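Local coordinates for protein putative archaeal ammonia monooxygenase subunit B (Candidatus Nitrosocaldus yellowstonii, PDB 4O65) that binds copper in the cupredoxin domain of a putative archaeal ammonia monooxygenase B subunit and probably takes part in ammonia oxidation, at residues Leu7-Phe19 with Ala127-Gly141. Residues are numbered along the deposited sequence; the frame is centred on the assembly and turned at random.
Sequences LQSRFVKIEDETF and AHTQLNIASVGPGLG. Unlike the reference sequence in segment 127-141: Ile133 (reference Val). With CU (copper (II) ion), chain B; SO4 (sulfate ion), chain C.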
ATOM      1  N   LEU A   7      -9.714 -17.196   1.631  1.00 20.16           N
ATOM      2  CA  LEU A   7      -9.168 -16.112   2.440  1.00 18.87           C
ATOM      3  C   LEU A   7     -10.016 -14.842   2.380  1.00 16.99           C
ATOM      4  O   LEU A   7      -9.697 -13.862   3.038  1.00 15.85           O
ATOM      5  CB  LEU A   7      -7.742 -15.814   2.017  1.00 20.10           C
ATOM      6  CG  LEU A   7      -6.766 -16.997   2.228  1.00 23.74           C
ATOM      7  CD1 LEU A   7      -5.461 -16.536   1.584  1.00 27.06           C
ATOM      8  CD2 LEU A   7      -6.611 -17.151   3.728  1.00 26.67           C
ATOM      9  N   GLN A   8     -11.105 -14.870   1.590  1.00 17.76           N
ATOM     10  CA  GLN A   8     -12.057 -13.745   1.618  1.00 16.80           C
ATOM     11  C   GLN A   8     -12.978 -13.805   2.855  1.00 16.88           C
ATOM     12  O   GLN A   8     -13.409 -14.906   3.284  1.00 16.82           O
ATOM     13  CB  GLN A   8     -12.982 -13.798   0.383  1.00 17.61           C
ATOM     14  CG  GLN A   8     -12.190 -13.605  -0.941  1.00 19.03           C
ATOM     15  CD  GLN A   8     -12.154 -12.131  -1.407  1.00 18.29           C
ATOM     16  OE1 GLN A   8     -12.576 -11.189  -0.697  1.00 19.19           O
ATOM     17  NE2 GLN A   8     -11.694 -11.931  -2.649  1.00 19.13           N
ATOM     18  N   SER A   9     -13.284 -12.624   3.385  1.00 16.71           N
ATOM     19  CA  SER A   9     -14.352 -12.513   4.366  1.00 17.48           C
ATOM     20  C   SER A   9     -15.682 -12.842   3.697  1.00 18.47           C
ATOM     21  O   SER A   9     -15.884 -12.521   2.524  1.00 19.12           O
ATOM     22  CB  SER A   9     -14.400 -11.082   4.893  1.00 17.46           C
ATOM     23  OG  SER A   9     -15.525 -10.924   5.765  1.00 17.54           O
ATOM     24  N   ARG A  10     -16.574 -13.506   4.426  1.00 17.46           N
ATOM     25  CA  ARG A  10     -17.963 -13.672   3.937  1.00 20.25           C
ATOM     26  C   ARG A  10     -18.800 -12.427   4.121  1.00 19.20           C
ATOM     27  O   ARG A  10     -19.885 -12.298   3.478  1.00 20.59           O
ATOM     28  CB  ARG A  10     -18.650 -14.806   4.688  1.00 22.12           C
ATOM     29  CG  ARG A  10     -17.959 -16.168   4.561  1.00 31.00           C
ATOM     30  CD  ARG A  10     -17.199 -16.450   3.269  1.00 39.56           C
ATOM     31  NE  ARG A  10     -16.670 -17.814   3.316  1.00 48.53           N
ATOM     32  CZ  ARG A  10     -15.467 -18.235   2.903  1.00 53.66           C
ATOM     33  NH1 ARG A  10     -14.533 -17.407   2.399  1.00 46.30           N
ATOM     34  NH2 ARG A  10     -15.191 -19.534   3.036  1.00 52.15           N
ATOM     35  N   PHE A  11     -18.297 -11.479   4.908  1.00 18.34           N
ATOM     36  CA  PHE A  11     -19.052 -10.253   5.201  1.00 18.98           C
ATOM     37  C   PHE A  11     -18.864  -9.212   4.099  1.00 19.35           C
ATOM     38  O   PHE A  11     -19.823  -8.540   3.715  1.00 21.08           O
ATOM     39  CB  PHE A  11     -18.628  -9.639   6.524  1.00 18.55           C
ATOM     40  CG  PHE A  11     -19.232 -10.290   7.762  1.00 21.45           C
ATOM     41  CD1 PHE A  11     -19.433 -11.673   7.832  1.00 21.61           C
ATOM     42  CD2 PHE A  11     -19.493  -9.525   8.911  1.00 21.91           C
ATOM     43  CE1 PHE A  11     -19.966 -12.270   8.999  1.00 21.84           C
ATOM     44  CE2 PHE A  11     -20.031 -10.109  10.062  1.00 22.20           C
ATOM     45  CZ  PHE A  11     -20.255 -11.487  10.106  1.00 21.38           C
ATOM     46  N   VAL A  12     -17.620  -9.027   3.638  1.00 17.71           N
ATOM     47  CA  VAL A  12     -17.333  -8.017   2.567  1.00 18.05           C
ATOM     48  C   VAL A  12     -16.297  -8.667   1.674  1.00 18.24           C
ATOM     49  O   VAL A  12     -15.230  -9.093   2.165  1.00 18.57           O
ATOM     50  CB  VAL A  12     -16.774  -6.664   3.131  1.00 18.25           C
ATOM     51  CG1 VAL A  12     -16.430  -5.689   1.969  1.00 18.44           C
ATOM     52  CG2 VAL A  12     -17.710  -5.999   4.162  1.00 18.33           C
ATOM     53  N   LYS A  13     -16.580  -8.754   0.369  1.00 19.15           N
ATOM     54  CA  LYS A  13     -15.635  -9.388  -0.576  1.00 19.32           C
ATOM     55  C   LYS A  13     -14.778  -8.328  -1.213  1.00 18.15           C
ATOM     56  O   LYS A  13     -15.247  -7.216  -1.483  1.00 19.09           O
ATOM     57  CB  LYS A  13     -16.425 -10.136  -1.669  1.00 23.04           C
ATOM     58  CG  LYS A  13     -15.546 -11.049  -2.503  1.00 29.68           C
ATOM     59  CD  LYS A  13     -16.340 -12.142  -3.277  1.00 37.91           C
ATOM     60  CE  LYS A  13     -15.299 -12.982  -4.023  1.00 43.54           C
ATOM     61  NZ  LYS A  13     -15.865 -13.759  -5.154  1.00 46.71           N
ATOM     62  N   ILE A  14     -13.528  -8.666  -1.480  1.00 17.21           N
ATOM     63  CA  ILE A  14     -12.599  -7.763  -2.200  1.00 16.99           C
ATOM     64  C   ILE A  14     -12.640  -8.270  -3.659  1.00 18.14           C
ATOM     65  O   ILE A  14     -12.216  -9.411  -3.946  1.00 18.60           O
ATOM     66  CB  ILE A  14     -11.196  -7.961  -1.633  1.00 17.21           C
ATOM     67  CG1 ILE A  14     -11.187  -7.452  -0.170  1.00 16.40           C
ATOM     68  CG2 ILE A  14     -10.115  -7.240  -2.514  1.00 17.97           C
ATOM     69  CD1 ILE A  14      -9.874  -7.908   0.547  1.00 16.54           C
ATOM     70  N   GLU A  15     -13.229  -7.472  -4.541  1.00 18.33           N
ATOM     71  CA  GLU A  15     -13.437  -7.892  -5.915  1.00 20.02           C
ATOM     72  C   GLU A  15     -12.645  -7.029  -6.930  1.00 19.65           C
ATOM     73  O   GLU A  15     -12.260  -5.878  -6.622  1.00 19.28           O
ATOM     74  CB  GLU A  15     -14.935  -7.815  -6.247  1.00 20.61           C
ATOM     75  CG  GLU A  15     -15.788  -8.704  -5.291  1.00 22.84           C
ATOM     76  CD  GLU A  15     -17.253  -8.778  -5.699  1.00 29.07           C
ATOM     77  OE1 GLU A  15     -17.632  -8.279  -6.800  1.00 28.68           O
ATOM     78  OE2 GLU A  15     -18.041  -9.313  -4.894  1.00 28.17           O
ATOM     79  N   ASP A  16     -12.365  -7.632  -8.094  1.00 20.00           N
ATOM     80  CA  ASP A  16     -11.769  -6.865  -9.226  1.00 22.78           C
ATOM     81  C   ASP A  16     -10.432  -6.234  -8.862  1.00 22.39           C
ATOM     82  O   ASP A  16     -10.092  -5.137  -9.320  1.00 21.90           O
ATOM     83  CB  ASP A  16     -12.771  -5.849  -9.694  1.00 23.63           C
ATOM     84  CG  ASP A  16     -14.074  -6.545 -10.170  1.00 27.34           C
ATOM     85  OD1 ASP A  16     -13.975  -7.443 -10.982  1.00 32.92           O
ATOM     86  OD2 ASP A  16     -15.104  -6.296  -9.611  1.00 30.73           O
ATOM     87  N   GLU A  17      -9.676  -6.938  -8.030  1.00 21.24           N
ATOM     88  CA  GLU A  17      -8.370  -6.395  -7.576  1.00 21.08           C
ATOM     89  C   GLU A  17      -7.413  -6.291  -8.793  1.00 23.48           C
ATOM     90  O   GLU A  17      -7.331  -7.243  -9.613  1.00 23.46           O
ATOM     91  CB  GLU A  17      -7.837  -7.317  -6.530  1.00 21.00           C
ATOM     92  CG  GLU A  17      -6.487  -6.883  -5.962  1.00 21.71           C
ATOM     93  CD  GLU A  17      -5.916  -7.953  -5.074  1.00 23.27           C
ATOM     94  OE1 GLU A  17      -5.633  -7.670  -3.898  1.00 22.38           O
ATOM     95  OE2 GLU A  17      -5.725  -9.095  -5.550  1.00 22.60           O
ATOM     96  N   THR A  18      -6.707  -5.134  -8.960  1.00 20.65           N
ATOM     97  CA  THR A  18      -5.797  -4.998 -10.082  1.00 21.61           C
ATOM     98  C   THR A  18      -4.525  -4.401  -9.517  1.00 20.44           C
ATOM     99  O   THR A  18      -4.640  -3.524  -8.672  1.00 19.30           O
ATOM    100  CB  THR A  18      -6.328  -4.005 -11.138  1.00 24.11           C
ATOM    101  OG1 THR A  18      -7.541  -4.537 -11.676  1.00 29.04           O
ATOM    102  CG2 THR A  18      -5.297  -3.841 -12.233  1.00 24.98           C
ATOM    103  N   PHE A  19      -3.365  -4.864  -9.995  1.00 19.64           N
ATOM    104  CA  PHE A  19      -2.092  -4.320  -9.551  1.00 19.36           C
ATOM    105  C   PHE A  19      -1.503  -3.610 -10.751  1.00 18.62           C
ATOM    106  O   PHE A  19      -1.495  -4.159 -11.892  1.00 20.12           O
ATOM    107  CB  PHE A  19      -1.140  -5.449  -9.132  1.00 20.06           C
ATOM    108  CG  PHE A  19      -1.574  -6.158  -7.875  1.00 22.15           C
ATOM    109  CD1 PHE A  19      -2.551  -7.150  -7.927  1.00 24.25           C
ATOM    110  CD2 PHE A  19      -1.000  -5.818  -6.655  1.00 23.96           C
ATOM    111  CE1 PHE A  19      -2.957  -7.800  -6.767  1.00 27.05           C
ATOM    112  CE2 PHE A  19      -1.414  -6.458  -5.464  1.00 25.32           C
ATOM    113  CZ  PHE A  19      -2.390  -7.459  -5.547  1.00 22.53           C
ATOM    114  N   ALA A 127       1.721 -10.229  -2.798  1.00 20.33           N
ATOM    115  CA  ALA A 127       0.977  -9.143  -2.162  1.00 18.68           C
ATOM    116  C   ALA A 127      -0.516  -9.315  -2.366  1.00 18.10           C
ATOM    117  O   ALA A 127      -0.945  -9.735  -3.464  1.00 20.61           O
ATOM    118  CB  ALA A 127       1.388  -7.826  -2.830  1.00 19.35           C
ATOM    119  N   HIS A 128      -1.284  -8.907  -1.345  1.00 17.21           N
ATOM    120  CA  HIS A 128      -2.751  -9.016  -1.360  1.00 17.74           C
ATOM    121  C   HIS A 128      -3.311  -7.773  -0.786  1.00 17.09           C
ATOM    122  O   HIS A 128      -2.804  -7.230   0.227  1.00 18.12           O
ATOM    123  CB  HIS A 128      -3.235 -10.113  -0.407  1.00 17.38           C
ATOM    124  CG  HIS A 128      -2.714 -11.499  -0.713  1.00 19.73           C
ATOM    125  ND1 HIS A 128      -3.537 -12.521  -1.125  1.00 21.17           N
ATOM    126  CD2 HIS A 128      -1.428 -12.076  -0.518  1.00 21.58           C
ATOM    127  CE1 HIS A 128      -2.795 -13.672  -1.259  1.00 22.36           C
ATOM    128  NE2 HIS A 128      -1.520 -13.395  -0.876  1.00 22.53           N
ATOM    129  N   THR A 129      -4.431  -7.342  -1.341  1.00 16.96           N
ATOM    130  CA  THR A 129      -5.240  -6.362  -0.586  1.00 15.96           C
ATOM    131  C   THR A 129      -5.682  -7.004   0.733  1.00 16.39           C
ATOM    132  O   THR A 129      -6.194  -8.133   0.740  1.00 16.70           O
ATOM    133  CB  THR A 129      -6.516  -5.984  -1.369  1.00 17.52           C
ATOM    134  OG1 THR A 129      -6.123  -5.381  -2.608  1.00 16.63           O
ATOM    135  CG2 THR A 129      -7.328  -4.962  -0.571  1.00 17.40           C
ATOM    136  N   GLN A 130      -5.532  -6.280   1.845  1.00 15.65           N
ATOM    137  CA  GLN A 130      -6.067  -6.779   3.126  1.00 15.95           C
ATOM    138  C   GLN A 130      -7.154  -5.852   3.646  1.00 16.63           C
ATOM    139  O   GLN A 130      -6.930  -4.643   3.840  1.00 17.93           O
ATOM    140  CB  GLN A 130      -4.888  -6.798   4.149  1.00 17.62           C
ATOM    141  CG  GLN A 130      -5.377  -7.267   5.530  1.00 18.66           C
ATOM    142  CD  GLN A 130      -4.286  -7.420   6.553  1.00 22.42           C
ATOM    143  OE1 GLN A 130      -4.528  -7.224   7.815  1.00 24.96           O
ATOM    144  NE2 GLN A 130      -3.118  -7.783   6.102  1.00 20.17           N
ATOM    145  N   LEU A 131      -8.365  -6.394   3.857  1.00 16.13           N
ATOM    146  CA  LEU A 131      -9.417  -5.584   4.454  1.00 17.52           C
ATOM    147  C   LEU A 131      -9.526  -5.974   5.901  1.00 17.52           C
ATOM    148  O   LEU A 131      -9.461  -7.179   6.210  1.00 18.33           O
ATOM    149  CB  LEU A 131     -10.748  -5.908   3.723  1.00 19.24           C
ATOM    150  CG  LEU A 131     -11.945  -5.095   4.239  1.00 20.62           C
ATOM    151  CD1 LEU A 131     -11.752  -3.610   3.976  1.00 22.78           C
ATOM    152  CD2 LEU A 131     -13.278  -5.649   3.646  1.00 22.06           C
ATOM    153  N   ASN A 132      -9.667  -4.999   6.819  1.00 18.70           N
ATOM    154  CA  ASN A 132     -10.028  -5.312   8.202  1.00 18.39           C
ATOM    155  C   ASN A 132     -11.362  -4.737   8.531  1.00 19.14           C
ATOM    156  O   ASN A 132     -11.560  -3.535   8.393  1.00 20.26           O
ATOM    157  CB  ASN A 132      -8.999  -4.822   9.195  1.00 21.44           C
ATOM    158  CG  ASN A 132      -7.911  -5.869   9.375  1.00 23.05           C
ATOM    159  OD1 ASN A 132      -8.083  -6.919  10.100  1.00 24.91           O
ATOM    160  ND2 ASN A 132      -6.908  -5.695   8.606  1.00 16.49           N
ATOM    161  N   ILE A 133     -12.293  -5.626   8.869  1.00 17.85           N
ATOM    162  CA  ILE A 133     -13.637  -5.203   9.211  1.00 18.91           C
ATOM    163  C   ILE A 133     -13.660  -5.086  10.738  1.00 19.65           C
ATOM    164  O   ILE A 133     -13.383  -6.079  11.445  1.00 19.18           O
ATOM    165  CB  ILE A 133     -14.681  -6.230   8.762  1.00 19.26           C
ATOM    166  CG1 ILE A 133     -14.563  -6.418   7.224  1.00 21.49           C
ATOM    167  CG2 ILE A 133     -16.082  -5.751   9.251  1.00 18.44           C
ATOM    168  CD1 ILE A 133     -15.290  -7.633   6.705  1.00 22.66           C
ATOM    169  N   ALA A 134     -13.984  -3.885  11.247  1.00 20.94           N
ATOM    170  CA  ALA A 134     -13.945  -3.638  12.721  1.00 21.05           C
ATOM    171  C   ALA A 134     -14.915  -4.601  13.381  1.00 20.79           C
ATOM    172  O   ALA A 134     -16.076  -4.742  12.927  1.00 20.95           O
ATOM    173  CB  ALA A 134     -14.393  -2.190  13.013  1.00 22.61           C
ATOM    174  N   SER A 135     -14.430  -5.274  14.439  1.00 19.27           N
ATOM    175  CA  SER A 135     -15.223  -6.217  15.265  1.00 20.91           C
ATOM    176  C   SER A 135     -15.446  -7.580  14.593  1.00 20.17           C
ATOM    177  O   SER A 135     -16.118  -8.460  15.141  1.00 21.78           O
ATOM    178  CB  SER A 135     -16.595  -5.635  15.747  1.00 22.80           C
ATOM    179  OG  SER A 135     -17.657  -5.803  14.789  1.00 23.49           O
ATOM    180  N   VAL A 136     -14.881  -7.741  13.393  1.00 19.50           N
ATOM    181  CA  VAL A 136     -15.091  -9.017  12.676  1.00 18.43           C
ATOM    182  C   VAL A 136     -13.762  -9.710  12.372  1.00 18.18           C
ATOM    183  O   VAL A 136     -13.575 -10.871  12.801  1.00 17.61           O
ATOM    184  CB  VAL A 136     -15.903  -8.767  11.358  1.00 18.51           C
ATOM    185  CG1 VAL A 136     -16.093 -10.086  10.635  1.00 20.10           C
ATOM    186  CG2 VAL A 136     -17.283  -8.209  11.712  1.00 18.19           C
ATOM    187  N   GLY A 137     -12.877  -9.045  11.628  1.00 17.49           N
ATOM    188  CA  GLY A 137     -11.599  -9.656  11.247  1.00 16.82           C
ATOM    189  C   GLY A 137     -11.234  -9.323   9.806  1.00 16.17           C
ATOM    190  O   GLY A 137     -11.834  -8.393   9.173  1.00 16.80           O
ATOM    191  N   PRO A 138     -10.318 -10.128   9.245  1.00 15.46           N
ATOM    192  CA  PRO A 138      -9.662  -9.797   7.979  1.00 15.35           C
ATOM    193  C   PRO A 138     -10.320 -10.492   6.780  1.00 16.26           C
ATOM    194  O   PRO A 138     -11.114 -11.466   6.907  1.00 15.29           O
ATOM    195  CB  PRO A 138      -8.244 -10.401   8.157  1.00 15.16           C
ATOM    196  CG  PRO A 138      -8.558 -11.704   8.946  1.00 15.06           C
ATOM    197  CD  PRO A 138      -9.614 -11.228   9.953  1.00 16.61           C
ATOM    198  N   GLY A 139     -10.050  -9.914   5.621  1.00 15.42           N
ATOM    199  CA  GLY A 139     -10.310 -10.602   4.320  1.00 15.25           C
ATOM    200  C   GLY A 139      -9.115 -10.286   3.473  1.00 15.96           C
ATOM    201  O   GLY A 139      -8.535  -9.153   3.557  1.00 16.21           O
ATOM    202  N   LEU A 140      -8.686 -11.253   2.651  1.00 16.30           N
ATOM    203  CA  LEU A 140      -7.560 -11.016   1.742  1.00 17.50           C
ATOM    204  C   LEU A 140      -8.025 -11.218   0.312  1.00 18.26           C
ATOM    205  O   LEU A 140      -8.751 -12.202   0.024  1.00 19.09           O
ATOM    206  CB  LEU A 140      -6.440 -12.024   1.994  1.00 18.29           C
ATOM    207  CG  LEU A 140      -5.733 -11.874   3.365  1.00 20.40           C
ATOM    208  CD1 LEU A 140      -4.652 -12.943   3.460  1.00 21.56           C
ATOM    209  CD2 LEU A 140      -5.085 -10.520   3.505  1.00 20.61           C
ATOM    210  N   GLY A 141      -7.626 -10.315  -0.574  1.00 18.43           N
ATOM    211  CA  GLY A 141      -7.931 -10.527  -1.999  1.00 19.09           C
ATOM    212  C   GLY A 141      -6.898 -11.513  -2.568  1.00 20.48           C
ATOM    213  O   GLY A 141      -5.976 -11.973  -1.873  1.00 20.67           O
TER
HETATM  214 CU    CU B 201       0.094 -14.524  -1.153  0.70 36.51          CU
HETATM  215  S   SO4 C 202     -18.874 -20.698   4.101  1.00 55.57           S
HETATM  216  O1  SO4 C 202     -18.297 -19.691   4.988  1.00 43.75           O
HETATM  217  O2  SO4 C 202     -19.415 -21.844   4.912  1.00 56.22           O
HETATM  218  O3  SO4 C 202     -19.963 -20.045   3.316  1.00 65.56           O
HETATM  219  O4  SO4 C 202     -17.824 -21.171   3.160  1.00 55.01           O
HETATM  220  O   HOH W   1       0.675 -15.254   0.712  1.00 44.34           O
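Val136 lies over one face of the Phe11 ring, its CG1 held 4.1 Å from the ring centroid and offset toward the rim, a CH-pi contact. At the far end the Phe19 ring has the CA of His128 near its edge, and its CZ comes to 3.4 Å from Ala127 O, while its CE2 touches the CB of Ala127. At the edge of the His128 ring, in its plane, ND1 donates to Gly141 O at 2.6 Å, which fixes the ring's rotation and leaves NE2 to bind copper at 2.0 Å, with a water and His126 as further ligands. Between these ends two sheets of the cupredoxin beta-sandwich face each other, strand 12-15 running at 161° to strand 127-133. Ile14, with CG1 anti to its carbonyl carbon (chi1 -67°), pushes CD1 against Leu131 CB and the backbone around Gly139 O and Gly141 N; Val12 CG1 meets Leu131 CD2 at 3.6 Å, the two side chains crossing at about a right angle, and its CG2 packs on Ile133 CD1. Glu17 reaches across fully extended, and its OE1 accepts two hydrogen bonds from Thr129: N, nearly along the C-O axis, and OG1, at 2.7 Å on the anti lone pair. Thr129 OG1 is also hydrogen-bonded to Tyr113 OH. Near the chain start, Leu140 N donates to Leu7 O at 2.8 Å, and Gly139, lacking a side chain, lets the backbone at Ser9 come close. Gln8 holds Ile14 at both N and O through its amide.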